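Long-range contacts in peptidase M3B, oligoendopeptidase F (Enterococcus faecium, PDB 2QR4), which probably cleaves internal bonds of short peptides, as a zinc-dependent metallopeptidase of the M3 family: residues A[90-95]-A[128-133]; A[13-18]-A[48-53]; A[218-223]-A[451-456]. All coordinates share one frame; numbering follows the deposited sequence.

Contact 1 (A[90-95]-A[128-133])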
ATOM      1  N   TRP A  90     -15.171  21.501   1.821  1.00 36.86           N
ATOM      2  CA  TRP A  90     -15.589  22.579   2.724  1.00 35.23           C
ATOM      3  C   TRP A  90     -17.089  22.486   3.026  1.00 43.37           C
ATOM      4  O   TRP A  90     -17.588  23.073   3.988  1.00 50.51           O
ATOM      5  CB  TRP A  90     -15.280  23.934   2.103  1.00 35.21           C
ATOM      6  CG  TRP A  90     -15.891  24.059   0.745  1.00 44.41           C
ATOM      7  CD1 TRP A  90     -15.288  23.805  -0.453  1.00 39.39           C
ATOM      8  CD2 TRP A  90     -17.234  24.442   0.447  1.00 36.66           C
ATOM      9  NE1 TRP A  90     -16.164  24.014  -1.476  1.00 39.77           N
ATOM     10  CE2 TRP A  90     -17.373  24.401  -0.956  1.00 44.92           C
ATOM     11  CE3 TRP A  90     -18.335  24.826   1.231  1.00 35.34           C
ATOM     12  CZ2 TRP A  90     -18.577  24.707  -1.601  1.00 41.99           C
ATOM     13  CZ3 TRP A  90     -19.524  25.135   0.594  1.00 45.29           C
ATOM     14  CH2 TRP A  90     -19.636  25.073  -0.814  1.00 41.43           C
ATOM     15  N   PHE A  91     -17.791  21.721   2.198  1.00 42.27           N
ATOM     16  CA  PHE A  91     -19.248  21.730   2.140  1.00 36.07           C
ATOM     17  C   PHE A  91     -19.968  21.312   3.436  1.00 41.08           C
ATOM     18  O   PHE A  91     -20.779  22.082   3.970  1.00 45.51           O
ATOM     19  CB  PHE A  91     -19.697  20.900   0.931  1.00 40.84           C
ATOM     20  CG  PHE A  91     -21.177  20.782   0.785  1.00 43.72           C
ATOM     21  CD1 PHE A  91     -21.965  21.908   0.637  1.00 50.11           C
ATOM     22  CD2 PHE A  91     -21.780  19.546   0.783  1.00 42.47           C
ATOM     23  CE1 PHE A  91     -23.337  21.800   0.499  1.00 50.39           C
ATOM     24  CE2 PHE A  91     -23.150  19.431   0.638  1.00 51.59           C
ATOM     25  CZ  PHE A  91     -23.927  20.560   0.496  1.00 49.55           C
ATOM     26  N   GLU A  92     -19.687  20.115   3.946  1.00 39.66           N
ATOM     27  CA  GLU A  92     -20.345  19.636   5.173  1.00 41.60           C
ATOM     28  C   GLU A  92     -19.960  20.415   6.449  1.00 39.38           C
ATOM     29  O   GLU A  92     -20.814  20.716   7.287  1.00 33.45           O
ATOM     30  CB  GLU A  92     -20.102  18.141   5.362  1.00 41.61           C
ATOM     31  CG  GLU A  92     -20.578  17.292   4.186  1.00 43.89           C
ATOM     32  CD  GLU A  92     -20.614  15.793   4.503  1.00 48.65           C
ATOM     33  OE1 GLU A  92     -20.175  15.379   5.603  1.00 64.87           O
ATOM     34  OE2 GLU A  92     -21.088  15.021   3.644  1.00 57.02           O
ATOM     35  N   PRO A  93     -18.664  20.701   6.626  1.00 35.62           N
ATOM     36  CA  PRO A  93     -18.257  21.619   7.685  1.00 46.19           C
ATOM     37  C   PRO A  93     -19.025  22.935   7.632  1.00 47.85           C
ATOM     38  O   PRO A  93     -19.445  23.435   8.676  1.00 50.92           O
ATOM     39  CB  PRO A  93     -16.769  21.849   7.397  1.00 41.36           C
ATOM     40  CG  PRO A  93     -16.344  20.534   6.762  1.00 41.65           C
ATOM     41  CD  PRO A  93     -17.511  20.135   5.906  1.00 38.14           C
ATOM     42  N   GLU A  94     -19.223  23.497   6.441  1.00 41.47           N
ATOM     43  CA  GLU A  94     -19.932  24.782   6.365  1.00 45.78           C
ATOM     44  C   GLU A  94     -21.424  24.650   6.619  1.00 42.34           C
ATOM     45  O   GLU A  94     -22.023  25.522   7.231  1.00 43.04           O
ATOM     46  CB  GLU A  94     -19.673  25.511   5.055  1.00 39.18           C
ATOM     47  CG  GLU A  94     -18.309  26.144   4.989  1.00 53.40           C
ATOM     48  CD  GLU A  94     -18.239  27.271   3.977  1.00 65.08           C
ATOM     49  OE1 GLU A  94     -17.092  27.673   3.649  1.00 59.22           O
ATOM     50  OE2 GLU A  94     -19.320  27.754   3.527  1.00 52.90           O
ATOM     51  N   ILE A  95     -22.020  23.553   6.164  1.00 41.98           N
ATOM     52  CA  ILE A  95     -23.404  23.281   6.509  1.00 42.06           C
ATOM     53  C   ILE A  95     -23.514  23.279   8.020  1.00 39.56           C
ATOM     54  O   ILE A  95     -24.388  23.917   8.596  1.00 38.07           O
ATOM     55  CB  ILE A  95     -23.878  21.921   5.966  1.00 35.00           C
ATOM     56  CG1 ILE A  95     -24.094  22.002   4.458  1.00 30.51           C
ATOM     57  CG2 ILE A  95     -25.176  21.500   6.637  1.00 35.28           C
ATOM     58  CD1 ILE A  95     -24.243  20.655   3.811  1.00 35.11           C
ATOM     59  N   ALA A 128     -21.111  14.972  14.925  1.00 28.52           N
ATOM     60  CA  ALA A 128     -19.974  14.563  15.749  1.00 34.27           C
ATOM     61  C   ALA A 128     -18.837  13.920  14.958  1.00 33.93           C
ATOM     62  O   ALA A 128     -17.751  13.734  15.479  1.00 35.15           O
ATOM     63  CB  ALA A 128     -20.435  13.617  16.853  1.00 28.91           C
ATOM     64  N   HIS A 129     -19.081  13.577  13.702  1.00 30.50           N
ATOM     65  CA  HIS A 129     -18.093  12.829  12.953  1.00 31.37           C
ATOM     66  C   HIS A 129     -17.633  13.576  11.729  1.00 39.23           C
ATOM     67  O   HIS A 129     -16.786  13.084  10.988  1.00 37.16           O
ATOM     68  CB  HIS A 129     -18.629  11.448  12.581  1.00 24.23           C
ATOM     69  CG  HIS A 129     -19.183  10.701  13.748  1.00 22.23           C
ATOM     70  ND1 HIS A 129     -18.381  10.139  14.720  1.00 31.41           N
ATOM     71  CD2 HIS A 129     -20.460  10.437  14.115  1.00 19.59           C
ATOM     72  CE1 HIS A 129     -19.141   9.557  15.635  1.00 24.60           C
ATOM     73  NE2 HIS A 129     -20.406   9.720  15.292  1.00 23.16           N
ATOM     74  N   VAL A 130     -18.183  14.769  11.524  1.00 34.29           N
ATOM     75  CA  VAL A 130     -17.673  15.655  10.491  1.00 37.05           C
ATOM     76  C   VAL A 130     -16.668  16.611  11.118  1.00 40.36           C
ATOM     77  O   VAL A 130     -16.868  17.079  12.233  1.00 41.45           O
ATOM     78  CB  VAL A 130     -18.793  16.446   9.809  1.00 42.77           C
ATOM     79  CG1 VAL A 130     -18.211  17.393   8.776  1.00 33.52           C
ATOM     80  CG2 VAL A 130     -19.788  15.496   9.171  1.00 35.12           C
ATOM     81  N   LEU A 131     -15.588  16.895  10.401  1.00 42.34           N
ATOM     82  CA  LEU A 131     -14.465  17.632  10.968  1.00 34.19           C
ATOM     83  C   LEU A 131     -14.461  19.056  10.426  1.00 34.08           C
ATOM     84  O   LEU A 131     -15.455  19.512   9.879  1.00 34.81           O
ATOM     85  CB  LEU A 131     -13.146  16.902  10.675  1.00 36.61           C
ATOM     86  CG  LEU A 131     -13.042  15.510  11.325  1.00 43.67           C
ATOM     87  CD1 LEU A 131     -11.780  14.788  10.923  1.00 36.29           C
ATOM     88  CD2 LEU A 131     -13.117  15.590  12.844  1.00 35.62           C
ATOM     89  N   SER A 132     -13.367  19.781  10.610  1.00 26.68           N
ATOM     90  CA  SER A 132     -13.289  21.133  10.071  1.00 32.10           C
ATOM     91  C   SER A 132     -12.950  21.061   8.584  1.00 32.46           C
ATOM     92  O   SER A 132     -12.561  20.008   8.078  1.00 42.56           O
ATOM     93  CB  SER A 132     -12.235  21.943  10.823  1.00 25.90           C
ATOM     94  OG  SER A 132     -10.945  21.418  10.586  1.00 38.63           O
ATOM     95  N   ALA A 133     -13.076  22.178   7.887  1.00 39.05           N
ATOM     96  CA  ALA A 133     -12.726  22.222   6.472  1.00 36.07           C
ATOM     97  C   ALA A 133     -11.277  21.814   6.267  1.00 37.81           C
ATOM     98  O   ALA A 133     -10.977  21.046   5.358  1.00 40.56           O
ATOM     99  CB  ALA A 133     -12.980  23.610   5.901  1.00 33.61           C
TER
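The apolar part of this contact centres on Pro93, whose ring meets Val130 and Ala133. Pro93 CD lies 4.0 Å from Val130 CG1, and the two side chains cross at about a right angle. CG1 is placed by a Val130 first torsion that sets it anti to the backbone N (chi1 178°). The other branch, CG2, is 3.6 Å from Glu92 OE1, a contact of a methyl with a carboxylate oxygen. Pro93 CB, also in the ring, lies 4.4 Å from Ala133 CB. The same methyl also reaches back to Trp90, with Ala133 CB 4.5 Å from Trp90 CB.

Next come contacts of the proline ring with polar backbone. Pro93 CG rests 3.4 Å from Leu131 O, and Pro93 CB is 3.7 Å from Ala133 N. These are packing contacts, and the two segments join without polar pairing.

The hydrogen bonds here shape the start of the next helix. Ser132 is its N-cap: its side chain caps a backbone N just beyond, and its own N is bonded to Gln135 OE1. Ser132 OG is also bonded to Glu134 of the second subunit, so the cap lies at the dimer interface.

The contact thus sets helix 91-95 against the loop leading into helix 133-141. Glu136 of that helix touches Pro93 and Val130, while helices 117-124 and 33-63 pack on Phe91 and Ile95.

Contact 2 (A[13-18]-A[48-53])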
ATOM      1  N   LEU A  13     -12.347  17.070 -18.580  1.00 42.54           N
ATOM      2  CA  LEU A  13     -12.199  18.473 -18.875  1.00 39.54           C
ATOM      3  C   LEU A  13     -13.411  19.236 -18.351  1.00 47.91           C
ATOM      4  O   LEU A  13     -13.280  20.328 -17.807  1.00 54.84           O
ATOM      5  CB  LEU A  13     -12.069  18.651 -20.384  1.00 43.78           C
ATOM      6  CG  LEU A  13     -11.031  19.633 -20.909  1.00 55.02           C
ATOM      7  CD1 LEU A  13      -9.709  19.435 -20.195  1.00 54.33           C
ATOM      8  CD2 LEU A  13     -10.862  19.443 -22.404  1.00 60.66           C
ATOM      9  N   GLU A  14     -14.593  18.650 -18.517  1.00 43.60           N
ATOM     10  CA  GLU A  14     -15.834  19.306 -18.118  1.00 38.47           C
ATOM     11  C   GLU A  14     -15.957  19.368 -16.604  1.00 35.30           C
ATOM     12  O   GLU A  14     -16.292  20.407 -16.050  1.00 39.63           O
ATOM     13  CB  GLU A  14     -17.047  18.609 -18.734  1.00 26.01           C
ATOM     14  CG  GLU A  14     -17.109  18.734 -20.250  1.00 41.70           C
ATOM     15  CD  GLU A  14     -17.992  17.685 -20.897  1.00 40.05           C
ATOM     16  OE1 GLU A  14     -17.902  17.511 -22.125  1.00 43.79           O
ATOM     17  OE2 GLU A  14     -18.762  17.020 -20.179  1.00 50.26           O
ATOM     18  N   LEU A  15     -15.675  18.260 -15.931  1.00 33.99           N
ATOM     19  CA  LEU A  15     -15.731  18.258 -14.484  1.00 40.16           C
ATOM     20  C   LEU A  15     -14.687  19.202 -13.888  1.00 52.78           C
ATOM     21  O   LEU A  15     -14.982  19.926 -12.940  1.00 53.06           O
ATOM     22  CB  LEU A  15     -15.546  16.853 -13.950  1.00 49.38           C
ATOM     23  CG  LEU A  15     -16.834  16.089 -13.691  1.00 61.10           C
ATOM     24  CD1 LEU A  15     -18.055  16.802 -14.263  1.00 60.03           C
ATOM     25  CD2 LEU A  15     -16.705  14.687 -14.253  1.00 60.35           C
ATOM     26  N   SER A  16     -13.478  19.197 -14.453  1.00 54.98           N
ATOM     27  CA  SER A  16     -12.392  20.085 -14.014  1.00 54.69           C
ATOM     28  C   SER A  16     -12.746  21.550 -14.122  1.00 58.04           C
ATOM     29  O   SER A  16     -12.392  22.334 -13.255  1.00 70.50           O
ATOM     30  CB  SER A  16     -11.122  19.852 -14.825  1.00 53.31           C
ATOM     31  OG  SER A  16     -10.504  18.639 -14.454  1.00 51.83           O
ATOM     32  N   GLU A  17     -13.427  21.930 -15.192  1.00 58.56           N
ATOM     33  CA  GLU A  17     -13.762  23.326 -15.372  1.00 60.21           C
ATOM     34  C   GLU A  17     -14.931  23.701 -14.471  1.00 61.41           C
ATOM     35  O   GLU A  17     -14.901  24.736 -13.819  1.00 67.77           O
ATOM     36  CB  GLU A  17     -14.076  23.634 -16.839  1.00 75.71           C
ATOM     37  CG  GLU A  17     -15.559  23.824 -17.166  1.00 88.63           C
ATOM     38  CD  GLU A  17     -15.966  25.290 -17.236  1.00 95.40           C
ATOM     39  OE1 GLU A  17     -17.068  25.594 -17.766  1.00 88.18           O
ATOM     40  OE2 GLU A  17     -15.170  26.136 -16.766  1.00 97.24           O
ATOM     41  N   GLU A  18     -15.958  22.858 -14.430  1.00 55.44           N
ATOM     42  CA  GLU A  18     -17.120  23.129 -13.596  1.00 52.89           C
ATOM     43  C   GLU A  18     -16.652  23.354 -12.165  1.00 58.16           C
ATOM     44  O   GLU A  18     -17.200  24.171 -11.424  1.00 54.12           O
ATOM     45  CB  GLU A  18     -18.101  21.956 -13.634  1.00 41.32           C
ATOM     46  CG  GLU A  18     -19.492  22.307 -13.145  1.00 58.85           C
ATOM     47  CD  GLU A  18     -20.432  21.110 -13.084  1.00 65.06           C
ATOM     48  OE1 GLU A  18     -20.006  19.986 -13.420  1.00 66.50           O
ATOM     49  OE2 GLU A  18     -21.604  21.301 -12.691  1.00 62.50           O
ATOM     50  N   ARG A  48     -21.379  13.545  -7.730  1.00 50.04           N
ATOM     51  CA  ARG A  48     -21.958  12.339  -8.296  1.00 45.70           C
ATOM     52  C   ARG A  48     -21.513  12.028  -9.717  1.00 49.96           C
ATOM     53  O   ARG A  48     -21.362  10.862 -10.073  1.00 52.16           O
ATOM     54  CB  ARG A  48     -23.480  12.351  -8.164  1.00 59.18           C
ATOM     55  CG  ARG A  48     -23.912  12.219  -6.688  1.00 78.37           C
ATOM     56  CD  ARG A  48     -25.407  11.994  -6.520  1.00 89.02           C
ATOM     57  NE  ARG A  48     -25.840  12.138  -5.129  1.00 92.01           N
ATOM     58  CZ  ARG A  48     -27.114  12.121  -4.743  1.00 93.21           C
ATOM     59  NH1 ARG A  48     -28.073  11.972  -5.646  1.00100.03           N
ATOM     60  NH2 ARG A  48     -27.434  12.259  -3.459  1.00 82.26           N
ATOM     61  N   GLN A  49     -21.290  13.050 -10.534  1.00 44.25           N
ATOM     62  CA  GLN A  49     -20.772  12.803 -11.881  1.00 40.46           C
ATOM     63  C   GLN A  49     -19.365  12.210 -11.851  1.00 49.86           C
ATOM     64  O   GLN A  49     -18.971  11.480 -12.758  1.00 49.00           O
ATOM     65  CB  GLN A  49     -20.762  14.081 -12.704  1.00 43.61           C
ATOM     66  CG  GLN A  49     -22.103  14.377 -13.345  1.00 62.50           C
ATOM     67  CD  GLN A  49     -22.322  15.862 -13.589  1.00 75.92           C
ATOM     68  OE1 GLN A  49     -21.370  16.631 -13.816  1.00 66.74           O
ATOM     69  NE2 GLN A  49     -23.591  16.278 -13.543  1.00 78.94           N
ATOM     70  N   THR A  50     -18.612  12.538 -10.807  1.00 31.64           N
ATOM     71  CA  THR A  50     -17.258  12.053 -10.662  1.00 45.94           C
ATOM     72  C   THR A  50     -17.254  10.640 -10.093  1.00 47.30           C
ATOM     73  O   THR A  50     -16.403   9.824 -10.445  1.00 44.53           O
ATOM     74  CB  THR A  50     -16.452  12.989  -9.757  1.00 46.55           C
ATOM     75  OG1 THR A  50     -16.463  14.303 -10.330  1.00 53.06           O
ATOM     76  CG2 THR A  50     -15.031  12.517  -9.644  1.00 51.85           C
ATOM     77  N   GLU A  51     -18.218  10.358  -9.224  1.00 45.60           N
ATOM     78  CA  GLU A  51     -18.344   9.051  -8.613  1.00 49.06           C
ATOM     79  C   GLU A  51     -18.634   8.014  -9.700  1.00 50.45           C
ATOM     80  O   GLU A  51     -18.046   6.929  -9.707  1.00 49.84           O
ATOM     81  CB  GLU A  51     -19.447   9.070  -7.556  1.00 61.39           C
ATOM     82  CG  GLU A  51     -19.514   7.838  -6.663  1.00 74.47           C
ATOM     83  CD  GLU A  51     -19.906   8.176  -5.228  1.00 78.13           C
ATOM     84  OE1 GLU A  51     -20.530   9.238  -5.001  1.00 79.76           O
ATOM     85  OE2 GLU A  51     -19.579   7.385  -4.320  1.00 75.79           O
ATOM     86  N   VAL A  52     -19.510   8.382 -10.630  1.00 42.59           N
ATOM     87  CA  VAL A  52     -19.901   7.530 -11.752  1.00 40.28           C
ATOM     88  C   VAL A  52     -18.704   7.127 -12.603  1.00 41.59           C
ATOM     89  O   VAL A  52     -18.493   5.957 -12.870  1.00 43.27           O
ATOM     90  CB  VAL A  52     -20.970   8.239 -12.634  1.00 55.39           C
ATOM     91  CG1 VAL A  52     -21.019   7.647 -14.031  1.00 49.15           C
ATOM     92  CG2 VAL A  52     -22.348   8.182 -11.965  1.00 46.64           C
ATOM     93  N   ILE A  53     -17.919   8.111 -13.024  1.00 49.65           N
ATOM     94  CA  ILE A  53     -16.673   7.873 -13.737  1.00 42.07           C
ATOM     95  C   ILE A  53     -15.697   7.029 -12.912  1.00 42.51           C
ATOM     96  O   ILE A  53     -15.077   6.103 -13.420  1.00 45.42           O
ATOM     97  CB  ILE A  53     -15.998   9.211 -14.068  1.00 56.33           C
ATOM     98  CG1 ILE A  53     -16.907  10.055 -14.964  1.00 50.75           C
ATOM     99  CG2 ILE A  53     -14.633   9.009 -14.714  1.00 41.54           C
ATOM    100  CD1 ILE A  53     -16.387  11.462 -15.137  1.00 50.81           C
TER
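Leu15 meets Gln49, Thr50 and Ile53 through torsions that lie away from the usual staggered positions: chi1 is -94°, and chi2 of 11° leaves CD1 nearly eclipsed with CA. The modelled conformation is therefore somewhat doubtful in detail. It sends the two methyls to different neighbours. Ile53 meets one of them with CG1 beside its own backbone N and CD1 extended beyond it. Leu15 CD2 and Ile53 CD1 then approach tip to tip, 3.4 Å apart.

The other methyl, Leu15 CD1, lies 3.3 Å from Gln49 OE1, and these side chains cross obliquely. Leu15 CG is 3.8 Å from Thr50 OG1, the two side chains lying alongside one another and pointing opposite ways. The hydroxyl facing the leucine is not left without a polar partner, because Thr50 OG1 is bonded to Val46 O one turn earlier.

At one margin Glu18 comes close to Gln49, with their OE1 atoms 3.6 Å apart. This is proximity and not a bond. The carboxylate is held by a salt bridge from Glu18 OE2 to Arg45, one turn before Gln49 on the same helix.

The short helical segments run nearly antiparallel, at 151° between their directions, with axes 10.9 Å apart at closest. Contact 2 packs helix 4-18 on the long helix 33-63 in the all-helical N-terminal region. Phe8 and Lys11, earlier on helix 4-18, also touch Ile53, and helix 68-87 closes in on Thr50 through Leu80, Phe81 and Val84.

Contact 3 (A[218-223]-A[451-456])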
ATOM      1  N   HIS A 218      -4.634  -1.597   5.026  1.00 43.16           N
ATOM      2  CA  HIS A 218      -6.037  -1.294   4.763  1.00 42.65           C
ATOM      3  C   HIS A 218      -6.772  -1.166   6.078  1.00 38.84           C
ATOM      4  O   HIS A 218      -7.541  -0.228   6.282  1.00 47.80           O
ATOM      5  CB  HIS A 218      -6.691  -2.420   3.936  1.00 38.25           C
ATOM      6  CG  HIS A 218      -8.085  -2.116   3.506  1.00 43.50           C
ATOM      7  ND1 HIS A 218      -8.372  -1.147   2.563  1.00 51.74           N
ATOM      8  CD2 HIS A 218      -9.271  -2.655   3.872  1.00 46.19           C
ATOM      9  CE1 HIS A 218      -9.680  -1.101   2.371  1.00 48.28           C
ATOM     10  NE2 HIS A 218     -10.248  -2.003   3.153  1.00 50.22           N
ATOM     11  N   ILE A 219      -6.523  -2.127   6.965  1.00 43.74           N
ATOM     12  CA  ILE A 219      -7.133  -2.153   8.294  1.00 41.74           C
ATOM     13  C   ILE A 219      -6.704  -0.956   9.157  1.00 48.35           C
ATOM     14  O   ILE A 219      -7.545  -0.290   9.767  1.00 49.06           O
ATOM     15  CB  ILE A 219      -6.850  -3.498   8.966  1.00 47.47           C
ATOM     16  CG1 ILE A 219      -7.794  -4.553   8.368  1.00 45.39           C
ATOM     17  CG2 ILE A 219      -7.015  -3.407  10.455  1.00 36.52           C
ATOM     18  CD1 ILE A 219      -7.302  -5.923   8.581  1.00 65.86           C
ATOM     19  N   LYS A 220      -5.407  -0.654   9.155  1.00 38.92           N
ATOM     20  CA  LYS A 220      -4.894   0.550   9.791  1.00 44.95           C
ATOM     21  C   LYS A 220      -5.615   1.831   9.360  1.00 43.16           C
ATOM     22  O   LYS A 220      -5.905   2.688  10.190  1.00 51.94           O
ATOM     23  CB  LYS A 220      -3.385   0.690   9.543  1.00 44.56           C
ATOM     24  CG  LYS A 220      -2.574   0.165  10.678  1.00 45.13           C
ATOM     25  CD  LYS A 220      -1.071   0.113  10.379  1.00 61.44           C
ATOM     26  CE  LYS A 220      -0.390  -0.834  11.352  1.00 54.20           C
ATOM     27  NZ  LYS A 220      -1.067  -0.739  12.705  1.00 48.59           N
ATOM     28  N   GLY A 221      -5.900   1.962   8.068  1.00 42.94           N
ATOM     29  CA  GLY A 221      -6.606   3.153   7.551  1.00 30.86           C
ATOM     30  C   GLY A 221      -8.016   3.298   8.093  1.00 44.42           C
ATOM     31  O   GLY A 221      -8.440   4.415   8.426  1.00 47.22           O
ATOM     32  N   HIS A 222      -8.748   2.178   8.187  1.00 38.96           N
ATOM     33  CA  HIS A 222     -10.079   2.183   8.808  1.00 44.21           C
ATOM     34  C   HIS A 222     -10.028   2.636  10.265  1.00 44.92           C
ATOM     35  O   HIS A 222     -10.859   3.421  10.716  1.00 47.44           O
ATOM     36  CB  HIS A 222     -10.723   0.799   8.762  1.00 40.86           C
ATOM     37  CG  HIS A 222     -11.078   0.343   7.387  1.00 50.93           C
ATOM     38  ND1 HIS A 222     -11.333  -0.979   7.088  1.00 47.56           N
ATOM     39  CD2 HIS A 222     -11.207   1.029   6.225  1.00 44.22           C
ATOM     40  CE1 HIS A 222     -11.611  -1.086   5.802  1.00 47.78           C
ATOM     41  NE2 HIS A 222     -11.544   0.118   5.257  1.00 51.91           N
ATOM     42  N   ASN A 223      -9.050   2.126  10.999  1.00 39.61           N
ATOM     43  CA  ASN A 223      -8.905   2.486  12.398  1.00 43.42           C
ATOM     44  C   ASN A 223      -8.531   3.948  12.582  1.00 35.77           C
ATOM     45  O   ASN A 223      -9.093   4.645  13.427  1.00 47.32           O
ATOM     46  CB  ASN A 223      -7.930   1.533  13.119  1.00 33.89           C
ATOM     47  CG  ASN A 223      -8.627   0.240  13.556  1.00 51.32           C
ATOM     48  OD1 ASN A 223      -9.843   0.238  13.760  1.00 44.29           O
ATOM     49  ND2 ASN A 223      -7.870  -0.852  13.696  1.00 42.53           N
ATOM     50  N   THR A 451     -10.139  -4.983  15.693  1.00 31.80           N
ATOM     51  CA  THR A 451     -10.017  -4.825  17.148  1.00 44.20           C
ATOM     52  C   THR A 451      -8.607  -5.119  17.646  1.00 33.56           C
ATOM     53  O   THR A 451      -8.112  -4.430  18.526  1.00 44.26           O
ATOM     54  CB  THR A 451     -11.032  -5.687  17.906  1.00 39.07           C
ATOM     55  OG1 THR A 451     -10.940  -7.041  17.433  1.00 45.30           O
ATOM     56  CG2 THR A 451     -12.442  -5.147  17.654  1.00 32.45           C
ATOM     57  N   GLU A 452      -7.969  -6.131  17.062  1.00 36.68           N
ATOM     58  CA  GLU A 452      -6.589  -6.478  17.393  1.00 38.16           C
ATOM     59  C   GLU A 452      -5.620  -5.365  17.039  1.00 42.74           C
ATOM     60  O   GLU A 452      -4.827  -4.933  17.873  1.00 46.39           O
ATOM     61  CB  GLU A 452      -6.192  -7.774  16.699  1.00 34.62           C
ATOM     62  CG  GLU A 452      -6.827  -9.008  17.346  1.00 47.11           C
ATOM     63  CD  GLU A 452      -6.376  -9.216  18.799  1.00 54.17           C
ATOM     64  OE1 GLU A 452      -5.266  -9.750  19.009  1.00 52.52           O
ATOM     65  OE2 GLU A 452      -7.130  -8.860  19.731  1.00 46.03           O
ATOM     66  N   ASP A 453      -5.698  -4.883  15.804  1.00 45.27           N
ATOM     67  CA  ASP A 453      -4.866  -3.762  15.368  1.00 46.14           C
ATOM     68  C   ASP A 453      -5.092  -2.501  16.209  1.00 44.07           C
ATOM     69  O   ASP A 453      -4.162  -1.761  16.512  1.00 40.49           O
ATOM     70  CB  ASP A 453      -5.111  -3.443  13.888  1.00 44.85           C
ATOM     71  CG  ASP A 453      -4.398  -2.182  13.449  1.00 46.73           C
ATOM     72  OD1 ASP A 453      -3.213  -2.262  13.074  1.00 41.82           O
ATOM     73  OD2 ASP A 453      -5.020  -1.104  13.489  1.00 43.15           O
ATOM     74  N   GLU A 454      -6.335  -2.247  16.576  1.00 44.66           N
ATOM     75  CA  GLU A 454      -6.624  -1.067  17.364  1.00 46.56           C
ATOM     76  C   GLU A 454      -5.965  -1.174  18.741  1.00 44.28           C
ATOM     77  O   GLU A 454      -5.431  -0.192  19.240  1.00 39.17           O
ATOM     78  CB  GLU A 454      -8.136  -0.808  17.418  1.00 45.39           C
ATOM     79  CG  GLU A 454      -8.730  -0.614  18.796  1.00 74.52           C
ATOM     80  CD  GLU A 454      -9.945  -1.528  19.019  1.00 85.00           C
ATOM     81  OE1 GLU A 454      -9.818  -2.500  19.809  1.00 72.55           O
ATOM     82  OE2 GLU A 454     -11.013  -1.289  18.387  1.00 76.52           O
ATOM     83  N   LYS A 455      -5.974  -2.366  19.336  1.00 41.86           N
ATOM     84  CA  LYS A 455      -5.272  -2.598  20.609  1.00 47.18           C
ATOM     85  C   LYS A 455      -3.751  -2.560  20.444  1.00 41.69           C
ATOM     86  O   LYS A 455      -3.017  -2.665  21.407  1.00 44.73           O
ATOM     87  CB  LYS A 455      -5.679  -3.942  21.232  1.00 48.42           C
ATOM     88  CG  LYS A 455      -7.154  -4.058  21.611  1.00 52.01           C
ATOM     89  CD  LYS A 455      -7.432  -5.321  22.428  1.00 55.09           C
ATOM     90  CE  LYS A 455      -6.745  -6.528  21.810  1.00 67.88           C
ATOM     91  NZ  LYS A 455      -6.861  -7.774  22.625  1.00 57.40           N
ATOM     92  N   GLY A 456      -3.271  -2.421  19.221  1.00 45.52           N
ATOM     93  CA  GLY A 456      -1.830  -2.365  19.005  1.00 43.52           C
ATOM     94  C   GLY A 456      -1.140  -3.714  18.841  1.00 54.29           C
ATOM     95  O   GLY A 456       0.084  -3.800  18.954  1.00 50.06           O
TER
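Asn223 ND2 is gripped by two acceptors, Asp453 OD2 and the backbone O of His450. The bond from Asn223 ND2 to Asp453 OD2 is 2.9 Å long and fairly straight, at 165°. It uses the anti lone pair of OD2. The amide and carboxylate planes are nearly coplanar, 10° apart.

The other carboxylate oxygen takes the lysine. Lys220 NZ lies 2.7 Å from Asp453 OD1, in a salt bridge to the syn lone pair. The lysine chain bends at its last torsion and crosses the aspartate at about a right angle. With one donor on each oxygen, the carboxylate is probably well fixed in rotation and its negative charge favoured. With CG anti to the backbone N (chi1 173°), Asp453 carries its carboxylate carbon out toward helix 208-228. Asp453 CB lies 3.9 Å from Ile219 CG2, adding an apolar touch.

Asp453 is in the last turn of its helix, which ends at Gly456 in a Schellman motif. The contact thus fastens the C-terminal end of helix 418-454 to helix 208-228, both within the M3 peptidase family region. Lys220 also packs on Ile145 of the second subunit. Met449 and His450 of helix 418-454 extend the packing around Ile219.

In the fold
From the N terminus, contact 2 comes first, closing the link that runs through helix 22-25 between helices 4-18 and 33-63. Contact 1 follows, closing a loop that runs through helices 100-109 and 117-124. Contact 3 is last and spans by far the longest interval, 227 residues between its segments. The three loops are in series, and none nests in or crosses another. Contacts 1 and 2 lie on the same side of the chain's centre, their own centres about 22 Å apart. Helix 33-63 joins them, packing in contact 2 and also touching Phe91. Contact 3, with its centre about 24 Å from that of contact 1, ties two helices of the M3 family region together.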